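Local atomic coordinates of Xcc_ctr_pt (PDB entry 6NJW), a protein that probably cleaves nucleic acids as a Class 2 OLD-family nuclease, this C-terminal piece holding the metal-binding Toprim domain thought to carry out two-metal catalysis. Residues Arg21-Glu27 with Ile75-Thr81; Gln148-Arg152 with Leu166-Val170. The contacts are given in a common frame with arbitrary orientation. Residues are numbered along the deposited sequence.

Contact 1: residues Arg21-Glu27 with Ile75-Thr81; sequences RGVILVE and IPHVILT
Extended strands 22-26 and 77-81 run parallel at the centre of the Toprim sheet (axes 4.8 Å apart, 14° between them), pairing Val23 with His77 (CA-CA 4.6 Å), Ile24 with Val78 (5.1 Å) and Leu25 with Ile79 (4.8 Å); Ile24 and Val78 share one face, the other four the opposite. Ile75 CG2 lies 4.2 Å from Val23 CG2, and Ile75 O accepts from His77 ND1 (2.9 Å). Pro76 O receives Val23 N (3.0 Å). His77, chi1 p, turns NE2 to Tyr127. Val78 N donates to Val23 O (3.1 Å), Val78 O accepts from Leu25 N (3.0 Å) and Val78 CG2 meets Ile24 CG1 (3.6 Å). Ile79 CG1 packs on Leu25 CD1 (4.0 Å). Leu80 N donates to Leu25 O (3.0 Å); then a water bridges Leu80 O (2.7 Å) and Glu27 N (2.9 Å). Thr81 OG1 donates to Glu27 OE2 (very short, 2.4 Å). With Asp82 N also on Glu27 OE2, this keeps the carboxylate, a Mg(2+) ligand though ion-free in this model, beside Asp82 at the Toprim metal site.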
loop_
_atom_site.group_PDB
_atom_site.type_symbol
_atom_site.label_atom_id
_atom_site.label_comp_id
_atom_site.label_asym_id
_atom_site.label_seq_id
_atom_site.Cartn_x
_atom_site.Cartn_y
_atom_site.Cartn_z
ATOM N N ARG A 21 -5.735 -1.038 -17.856
ATOM C CA ARG A 21 -7.011 -0.370 -17.640
ATOM C C ARG A 21 -7.016 0.466 -16.367
ATOM O O ARG A 21 -7.809 1.413 -16.265
ATOM C CB ARG A 21 -8.152 -1.396 -17.587
ATOM C CG ARG A 21 -8.344 -2.210 -18.876
ATOM C CD ARG A 21 -9.536 -3.173 -18.746
ATOM N NE ARG A 21 -9.683 -4.067 -19.898
ATOM C CZ ARG A 21 -10.451 -3.796 -20.949
ATOM N NH1 ARG A 21 -11.140 -2.660 -20.987
ATOM N NH2 ARG A 21 -10.538 -4.656 -21.959
ATOM N N GLY A 22 -6.133 0.157 -15.416
ATOM C CA GLY A 22 -6.062 0.891 -14.166
ATOM C C GLY A 22 -4.706 0.688 -13.533
ATOM O O GLY A 22 -3.980 -0.256 -13.871
ATOM N N VAL A 23 -4.352 1.598 -12.613
ATOM C CA VAL A 23 -3.038 1.561 -11.973
ATOM C C VAL A 23 -3.190 1.796 -10.476
ATOM O O VAL A 23 -3.869 2.733 -10.062
ATOM C CB VAL A 23 -2.064 2.606 -12.547
ATOM C CG1 VAL A 23 -0.705 2.449 -11.854
ATOM C CG2 VAL A 23 -1.893 2.407 -14.039
ATOM N N ILE A 24 -2.548 0.955 -9.674
ATOM C CA ILE A 24 -2.433 1.138 -8.234
ATOM C C ILE A 24 -1.024 1.635 -7.931
ATOM O O ILE A 24 -0.051 0.899 -8.126
ATOM C CB ILE A 24 -2.704 -0.173 -7.480
ATOM C CG1 ILE A 24 -4.157 -0.629 -7.686
ATOM C CG2 ILE A 24 -2.355 -0.003 -6.000
ATOM C CD1 ILE A 24 -4.340 -2.150 -7.389
ATOM N N LEU A 25 -0.914 2.856 -7.412
ATOM C CA LEU A 25 0.381 3.471 -7.121
ATOM C C LEU A 25 0.716 3.259 -5.653
ATOM O O LEU A 25 -0.093 3.607 -4.780
ATOM C CB LEU A 25 0.352 4.972 -7.437
ATOM C CG LEU A 25 0.110 5.330 -8.900
ATOM C CD1 LEU A 25 -0.113 6.853 -9.007
ATOM C CD2 LEU A 25 1.311 4.869 -9.720
ATOM N N VAL A 26 1.900 2.697 -5.390
ATOM C CA VAL A 26 2.357 2.365 -4.048
ATOM C C VAL A 26 3.780 2.895 -3.868
ATOM O O VAL A 26 4.467 3.225 -4.832
ATOM C CB VAL A 26 2.299 0.841 -3.792
ATOM C CG1 VAL A 26 0.849 0.321 -4.047
ATOM C CG2 VAL A 26 3.286 0.118 -4.664
ATOM N N GLU A 27 4.222 2.972 -2.609
ATOM C CA GLU A 27 5.510 3.602 -2.324
ATOM C C GLU A 27 6.696 2.690 -2.622
ATOM O O GLU A 27 7.731 3.158 -3.102
ATOM C CB GLU A 27 5.569 4.048 -0.864
ATOM C CG GLU A 27 4.656 5.224 -0.529
ATOM C CD GLU A 27 4.812 5.641 0.934
ATOM O OE1 GLU A 27 5.785 5.184 1.571
ATOM O OE2 GLU A 27 3.975 6.415 1.441
ATOM N N ILE A 75 -6.132 7.664 -17.083
ATOM C CA ILE A 75 -6.286 6.265 -16.690
ATOM C C ILE A 75 -6.733 6.238 -15.231
ATOM O O ILE A 75 -6.123 6.921 -14.396
ATOM C CB ILE A 75 -4.963 5.487 -16.873
ATOM C CG1 ILE A 75 -4.619 5.321 -18.358
ATOM C CG2 ILE A 75 -4.992 4.115 -16.223
ATOM C CD1 ILE A 75 -3.278 4.660 -18.569
ATOM N N PRO A 76 -7.771 5.477 -14.879
ATOM C CA PRO A 76 -8.148 5.359 -13.462
ATOM C C PRO A 76 -6.983 4.846 -12.619
ATOM O O PRO A 76 -6.286 3.904 -12.994
ATOM C CB PRO A 76 -9.308 4.354 -13.483
ATOM C CG PRO A 76 -9.781 4.302 -14.903
ATOM C CD PRO A 76 -8.614 4.649 -15.766
ATOM N N HIS A 77 -6.770 5.475 -11.462
ATOM C CA HIS A 77 -5.672 5.065 -10.610
ATOM C C HIS A 77 -6.012 5.393 -9.164
ATOM O O HIS A 77 -6.904 6.189 -8.878
ATOM C CB HIS A 77 -4.363 5.753 -11.012
ATOM C CG HIS A 77 -4.440 7.240 -10.910
ATOM N ND1 HIS A 77 -5.036 8.013 -11.881
ATOM C CD2 HIS A 77 -4.062 8.091 -9.925
ATOM C CE1 HIS A 77 -5.005 9.284 -11.506
ATOM N NE2 HIS A 77 -4.421 9.356 -10.324
ATOM N N VAL A 78 -5.283 4.756 -8.250
ATOM C CA VAL A 78 -5.425 4.999 -6.823
ATOM C C VAL A 78 -4.027 5.183 -6.239
ATOM O O VAL A 78 -3.030 4.857 -6.868
ATOM C CB VAL A 78 -6.174 3.849 -6.117
ATOM C CG1 VAL A 78 -7.617 3.788 -6.610
ATOM C CG2 VAL A 78 -5.462 2.508 -6.364
ATOM N N ILE A 79 -3.960 5.698 -5.014
ATOM C CA ILE A 79 -2.691 5.867 -4.309
ATOM C C ILE A 79 -2.800 5.249 -2.923
ATOM O O ILE A 79 -3.816 5.413 -2.245
ATOM C CB ILE A 79 -2.303 7.362 -4.190
ATOM C CG1 ILE A 79 -1.771 7.887 -5.524
ATOM C CG2 ILE A 79 -1.276 7.583 -3.072
ATOM C CD1 ILE A 79 -1.671 9.426 -5.575
ATOM N N LEU A 80 -1.741 4.567 -2.497
ATOM C CA LEU A 80 -1.578 4.070 -1.135
ATOM C C LEU A 80 -0.307 4.690 -0.581
ATOM O O LEU A 80 0.778 4.481 -1.138
ATOM C CB LEU A 80 -1.467 2.538 -1.114
ATOM C CG LEU A 80 -2.741 1.835 -1.580
ATOM C CD1 LEU A 80 -2.509 0.369 -1.916
ATOM C CD2 LEU A 80 -3.724 1.965 -0.444
ATOM N N THR A 81 -0.428 5.438 0.510
ATOM C CA THR A 81 0.751 6.103 1.055
ATOM C C THR A 81 0.618 6.190 2.570
ATOM O O THR A 81 -0.468 6.002 3.126
ATOM C CB THR A 81 0.945 7.490 0.423
ATOM O OG1 THR A 81 2.263 7.988 0.722
ATOM C CG2 THR A 81 -0.107 8.457 0.913
HETATM O O HOH W 1 2.378 2.442 -0.487
#

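Contact 2: residues Gln148-Arg152 with Leu166-Val170; sequences QEVIR and LQQWV
This is an antiparallel helix-helix contact within a helical hairpin, the two arms being helices 134-154 and 160-171 in the all-helical part of the chain that follows the Toprim sheet. The segments 148-152 and 166-170 are regular alpha-helix, with backbone bonds from Arg152 N to Gln148 O and from Val170 N to Leu166 O, each 3.0 Å. The axes of these two short segments run 168° apart in direction with a closest approach of 11.4 Å; the backbones come nearest at Gln148 and Leu166, whose CA atoms are 6.9 Å apart. Only 266 Å² is buried in total, most of it on these two residues.

Leu166, with chi1 t and chi2 p, reaches between the helices: its CD2 lies 3.8 Å from Gln148 CG, 4.0 Å from Ile151 CG2 and 4.3 Å from Arg152 CG. The interface is thus apolar around Leu166, where even the aliphatic part of Gln148 packs, and polar where the glutamines meet. Ile151, chi1 m, points its CA-CB bond across the interface and also packs on Leu158, Leu181 and Phe193, which joins the hairpin to the loop between its arms and to helices 178-188 and 190-197. Trp169 turns to helix 178-188 and to Phe139 of helix 134-154, and Val170 touches Phe139 as well. Gln148 is extended, chi1 and chi2 both t, and its amide spans the gap: OE1 lies 3.6 Å from Val170 CG2, while NE2 donates to Gln167 OE1 at 3.0 Å with an N-H...O angle of 162°.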
loop_
_atom_site.group_PDB
_atom_site.type_symbol
_atom_site.label_atom_id
_atom_site.label_comp_id
_atom_site.label_asym_id
_atom_site.label_seq_id
_atom_site.Cartn_x
_atom_site.Cartn_y
_atom_site.Cartn_z
ATOM N N GLN A 148 7.066 -13.987 12.093
ATOM C CA GLN A 148 8.148 -14.634 12.824
ATOM C C GLN A 148 8.761 -15.767 12.013
ATOM O O GLN A 148 9.987 -15.883 11.930
ATOM C CB GLN A 148 7.644 -15.154 14.169
ATOM C CG GLN A 148 8.714 -15.885 14.975
ATOM C CD GLN A 148 8.197 -16.362 16.317
ATOM O OE1 GLN A 148 7.055 -16.817 16.428
ATOM N NE2 GLN A 148 9.028 -16.246 17.349
ATOM N N GLU A 149 7.930 -16.605 11.391
ATOM C CA GLU A 149 8.484 -17.750 10.679
ATOM C C GLU A 149 9.299 -17.310 9.472
ATOM O O GLU A 149 10.347 -17.901 9.179
ATOM C CB GLU A 149 7.375 -18.717 10.260
ATOM C CG GLU A 149 7.879 -20.140 9.969
ATOM C CD GLU A 149 8.848 -20.675 11.034
ATOM O OE1 GLU A 149 10.082 -20.487 10.886
ATOM O OE2 GLU A 149 8.371 -21.288 12.021
ATOM N N VAL A 150 8.848 -16.265 8.767
ATOM C CA VAL A 150 9.637 -15.738 7.655
ATOM C C VAL A 150 10.987 -15.236 8.156
ATOM O O VAL A 150 12.041 -15.591 7.612
ATOM C CB VAL A 150 8.871 -14.629 6.912
ATOM C CG1 VAL A 150 9.759 -14.016 5.831
ATOM C CG2 VAL A 150 7.582 -15.189 6.292
ATOM N N ILE A 151 10.976 -14.407 9.198
ATOM C CA ILE A 151 12.222 -13.823 9.692
ATOM C C ILE A 151 13.217 -14.920 10.058
ATOM O O ILE A 151 14.377 -14.897 9.637
ATOM C CB ILE A 151 11.938 -12.892 10.882
ATOM C CG1 ILE A 151 11.164 -11.664 10.402
ATOM C CG2 ILE A 151 13.252 -12.475 11.580
ATOM C CD1 ILE A 151 10.565 -10.830 11.529
ATOM N N ARG A 152 12.759 -15.927 10.807
ATOM C CA ARG A 152 13.653 -16.994 11.246
ATOM C C ARG A 152 14.121 -17.861 10.086
ATOM O O ARG A 152 15.237 -18.396 10.127
ATOM C CB ARG A 152 12.962 -17.830 12.321
ATOM C CG ARG A 152 12.940 -17.118 13.659
ATOM C CD ARG A 152 12.221 -17.900 14.762
ATOM N NE ARG A 152 12.306 -19.351 14.604
ATOM C CZ ARG A 152 13.423 -20.074 14.697
ATOM N NH1 ARG A 152 14.591 -19.493 14.937
ATOM N NH2 ARG A 152 13.373 -21.393 14.535
ATOM N N LEU A 166 11.768 -11.308 19.541
ATOM C CA LEU A 166 10.795 -11.660 18.514
ATOM C C LEU A 166 9.660 -12.487 19.105
ATOM O O LEU A 166 8.479 -12.200 18.869
ATOM C CB LEU A 166 11.489 -12.431 17.388
ATOM C CG LEU A 166 10.661 -12.764 16.140
ATOM C CD1 LEU A 166 9.901 -11.546 15.648
ATOM C CD2 LEU A 166 11.537 -13.330 15.035
ATOM N N GLN A 167 10.008 -13.535 19.860
ATOM C CA GLN A 167 8.992 -14.333 20.541
ATOM C C GLN A 167 8.146 -13.462 21.456
ATOM O O GLN A 167 6.932 -13.664 21.580
ATOM C CB GLN A 167 9.660 -15.465 21.324
ATOM C CG GLN A 167 8.690 -16.500 21.884
ATOM C CD GLN A 167 7.769 -17.060 20.823
ATOM O OE1 GLN A 167 8.218 -17.722 19.887
ATOM N NE2 GLN A 167 6.469 -16.796 20.960
ATOM N N GLN A 168 8.767 -12.461 22.073
ATOM C CA GLN A 168 8.053 -11.568 22.979
ATOM C C GLN A 168 7.062 -10.679 22.230
ATOM O O GLN A 168 5.954 -10.427 22.722
ATOM C CB GLN A 168 9.080 -10.749 23.758
ATOM C CG GLN A 168 8.600 -9.498 24.437
ATOM C CD GLN A 168 9.725 -8.857 25.226
ATOM O OE1 GLN A 168 10.808 -9.437 25.357
ATOM N NE2 GLN A 168 9.485 -7.654 25.747
ATOM N N TRP A 169 7.432 -10.195 21.041
ATOM C CA TRP A 169 6.481 -9.410 20.254
ATOM C C TRP A 169 5.302 -10.258 19.805
ATOM O O TRP A 169 4.166 -9.777 19.756
ATOM C CB TRP A 169 7.144 -8.809 19.019
ATOM C CG TRP A 169 8.380 -8.027 19.254
ATOM C CD1 TRP A 169 8.715 -7.313 20.369
ATOM C CD2 TRP A 169 9.450 -7.864 18.330
ATOM N NE1 TRP A 169 9.936 -6.715 20.191
ATOM C CE2 TRP A 169 10.413 -7.043 18.948
ATOM C CE3 TRP A 169 9.694 -8.342 17.038
ATOM C CZ2 TRP A 169 11.607 -6.693 18.319
ATOM C CZ3 TRP A 169 10.872 -7.987 16.410
ATOM C CH2 TRP A 169 11.816 -7.174 17.050
ATOM N N VAL A 170 5.562 -11.510 19.432
ATOM C CA VAL A 170 4.477 -12.394 19.030
ATOM C C VAL A 170 3.515 -12.601 20.191
ATOM O O VAL A 170 2.293 -12.530 20.026
ATOM C CB VAL A 170 5.046 -13.726 18.516
ATOM C CG1 VAL A 170 3.939 -14.751 18.348
ATOM C CG2 VAL A 170 5.776 -13.507 17.204
#

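In the fold
Contacts 1 and 2 belong to separate parts of the chain and lie on opposite sides of its centre. Their own centres are 32 Å apart and their nearest atoms about 19 Å. In sequence the Toprim strand pair is complete before the helical hairpin begins. Contact 1 borders the metal site: the side chain of Glu27 is about 4 Å from that of Asp82 and about 5 Å from that of Asp84, and the side chain of Leu80 is about 5 Å from the bound magnesium, which Asp82 and Tyr209 hold. Glu27 and Asp84, also Mg(2+)-binding residues, are not bound to an ion in this model. Contact 2 is packing away from these residues.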